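Local atomic coordinates of YesW protein (Bacillus subtilis, PDB entry 2ZUX), a protein that cleaves the rhamnogalacturonan backbone of plant cell-wall pectin by endo-type elimination, in a calcium- or manganese-dependent reaction. Residues 115-120 against 128-133. Sequence-based numbering, arbitrary orientation.
Sequences NDASVG and YELILK. With CA (calcium ion), chain D; CA (calcium ion), chain H.
Asp116 and Lys133 meet at the sugar-binding end of an antiparallel beta hairpin, strands 109-120 and 129-136 of a propeller blade, which carries a calcium ion at each end of this contact. Asp116 OD2 binds the first calcium at 2.4 Å, with Asn555, Ala557, Asn559 and two waters completing the site. The same oxygen accepts a hydrogen bond from Lys133 NZ, part of a salt bridge, at 3.1 Å, the donor about 40° out of the carboxylate plane. The lysine runs beside Asp116, extended to CD, with the bend at chi3 (74°) setting CE and an anti last torsion carrying NZ on to that oxygen. Asn115 lies beside the lysine chain and points the same way, its ND2 3.3 Å from Lys133 CE; one water accepts from NZ and, weakly, from ND2. On the other branch, Asn115 OD1 hydrogen-bonds to O3 of a bound rhamnose.

Backbone bonds zip the strands together from there. Lys133 N donates to Asp116 O, Ser118 and Ile131 bond in both directions, and Glu129 N reaches Gly120 O at 2.8 Å. Between these rungs, Val119 CG1 packs against Leu130 CD2 at 3.8 Å, while Val119 CG2 sits 4.1 Å above one face of the Tyr128 ring, offset toward its rim; Tyr128 OH bonds to Glu6. From the last rung the Glu129 side chain grips the second calcium with both OE1 and OE2, alongside Asp121, Asp123, Asp125 and Gln127 of the hairpin loop, and OE1 accepts from Val122 N.

An alanine in place of Lys133 would probably leave Asp116 OD2 with the calcium but without its ammonium mate, and free the bridging water to shift. With calcium and ammonium sharing one oxygen, the Asp116 carboxylate is probably held firmly beside rhamnose-binding Asn115.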
loop_
_atom_site.group_PDB
_atom_site.type_symbol
_atom_site.label_atom_id
_atom_site.label_comp_id
_atom_site.label_asym_id
_atom_site.label_seq_id
_atom_site.Cartn_x
_atom_site.Cartn_y
_atom_site.Cartn_z
ATOM N N ASN A 115 -5.091 3.248 -12.682
ATOM C CA ASN A 115 -4.408 2.052 -12.202
ATOM C C ASN A 115 -4.080 2.231 -10.710
ATOM O O ASN A 115 -4.930 2.723 -9.959
ATOM C CB ASN A 115 -3.196 1.776 -13.109
ATOM C CG ASN A 115 -2.681 0.348 -13.006
ATOM O OD1 ASN A 115 -3.194 -0.587 -13.662
ATOM N ND2 ASN A 115 -1.627 0.177 -12.245
ATOM N N ASP A 116 -2.875 1.856 -10.274
ATOM C CA ASP A 116 -2.501 1.896 -8.859
ATOM C C ASP A 116 -2.505 3.312 -8.324
ATOM O O ASP A 116 -2.084 4.247 -9.012
ATOM C CB ASP A 116 -1.088 1.346 -8.672
ATOM C CG ASP A 116 -0.930 -0.089 -9.124
ATOM O OD1 ASP A 116 -1.895 -0.876 -9.056
ATOM O OD2 ASP A 116 0.219 -0.425 -9.498
ATOM N N ALA A 117 -2.908 3.452 -7.067
ATOM C CA ALA A 117 -2.813 4.729 -6.377
ATOM C C ALA A 117 -2.040 4.623 -5.070
ATOM O O ALA A 117 -1.765 3.530 -4.559
ATOM C CB ALA A 117 -4.206 5.341 -6.131
ATOM N N SER A 118 -1.700 5.793 -4.543
ATOM C CA SER A 118 -1.228 5.933 -3.179
ATOM C C SER A 118 -1.918 7.147 -2.579
ATOM O O SER A 118 -2.723 7.805 -3.257
ATOM C CB SER A 118 0.288 6.101 -3.153
ATOM O OG SER A 118 0.770 6.087 -1.827
ATOM N N VAL A 119 -1.641 7.420 -1.307
ATOM C CA VAL A 119 -2.154 8.628 -0.659
ATOM C C VAL A 119 -1.059 9.388 0.065
ATOM O O VAL A 119 -0.078 8.812 0.545
ATOM C CB VAL A 119 -3.294 8.340 0.347
ATOM C CG1 VAL A 119 -4.601 8.031 -0.375
ATOM C CG2 VAL A 119 -2.897 7.240 1.312
ATOM N N GLY A 120 -1.250 10.699 0.140
ATOM C CA GLY A 120 -0.433 11.571 0.970
ATOM C C GLY A 120 -1.219 12.844 1.160
ATOM O O GLY A 120 -2.099 13.154 0.356
ATOM N N TYR A 128 -6.287 13.190 3.190
ATOM C CA TYR A 128 -5.459 12.638 2.124
ATOM C C TYR A 128 -5.877 13.077 0.733
ATOM O O TYR A 128 -7.070 13.190 0.435
ATOM C CB TYR A 128 -5.468 11.111 2.172
ATOM C CG TYR A 128 -4.745 10.541 3.363
ATOM C CD1 TYR A 128 -3.371 10.715 3.512
ATOM C CD2 TYR A 128 -5.428 9.818 4.332
ATOM C CE1 TYR A 128 -2.698 10.203 4.597
ATOM C CE2 TYR A 128 -4.765 9.295 5.423
ATOM C CZ TYR A 128 -3.404 9.492 5.558
ATOM O OH TYR A 128 -2.737 8.972 6.643
ATOM N N GLU A 129 -4.869 13.299 -0.106
ATOM C CA GLU A 129 -5.014 13.381 -1.548
ATOM C C GLU A 129 -4.710 12.004 -2.138
ATOM O O GLU A 129 -3.987 11.202 -1.536
ATOM C CB GLU A 129 -4.033 14.401 -2.133
ATOM C CG GLU A 129 -4.451 15.864 -2.014
ATOM C CD GLU A 129 -4.563 16.350 -0.582
ATOM O OE1 GLU A 129 -3.554 16.334 0.161
ATOM O OE2 GLU A 129 -5.673 16.781 -0.197
ATOM N N LEU A 130 -5.264 11.740 -3.316
ATOM C CA LEU A 130 -4.973 10.528 -4.069
ATOM C C LEU A 130 -3.926 10.811 -5.137
ATOM O O LEU A 130 -4.066 11.760 -5.910
ATOM C CB LEU A 130 -6.250 10.005 -4.720
ATOM C CG LEU A 130 -7.177 9.258 -3.764
ATOM C CD1 LEU A 130 -8.615 9.264 -4.272
ATOM C CD2 LEU A 130 -6.671 7.833 -3.510
ATOM N N ILE A 131 -2.879 9.988 -5.160
ATOM C CA ILE A 131 -1.853 10.053 -6.194
ATOM C C ILE A 131 -2.086 8.836 -7.086
ATOM O O ILE A 131 -1.943 7.693 -6.628
ATOM C CB ILE A 131 -0.420 10.045 -5.590
ATOM C CG1 ILE A 131 -0.248 11.143 -4.522
ATOM C CG2 ILE A 131 0.647 10.159 -6.687
ATOM C CD1 ILE A 131 -0.502 12.569 -4.998
ATOM N N LEU A 132 -2.464 9.081 -8.340
ATOM C CA LEU A 132 -2.914 8.035 -9.244
ATOM C C LEU A 132 -1.986 7.807 -10.419
ATOM O O LEU A 132 -1.582 8.760 -11.094
ATOM C CB LEU A 132 -4.296 8.403 -9.784
ATOM C CG LEU A 132 -4.931 7.457 -10.810
ATOM C CD1 LEU A 132 -5.309 6.142 -10.147
ATOM C CD2 LEU A 132 -6.145 8.112 -11.447
ATOM N N LYS A 133 -1.669 6.538 -10.667
ATOM C CA LYS A 133 -0.911 6.153 -11.852
ATOM C C LYS A 133 -1.887 5.740 -12.943
ATOM O O LYS A 133 -2.781 4.922 -12.708
ATOM C CB LYS A 133 0.054 5.009 -11.523
ATOM C CG LYS A 133 0.929 4.546 -12.700
ATOM C CD LYS A 133 1.845 3.378 -12.310
ATOM C CE LYS A 133 1.054 2.088 -12.185
ATOM N NZ LYS A 133 1.881 0.946 -11.673
HETATM CA CA CA D . 1.426 -2.392 -8.996
HETATM CA CA CA H . -4.893 17.371 2.066
HETATM O O HOH W 1 0.625 -1.235 -12.819
HETATM O O HOH W 2 0.804 -3.287 -11.033
HETATM O O HOH W 3 3.215 -1.333 -10.167
HETATM O O HOH W 4 -7.129 18.123 1.714
#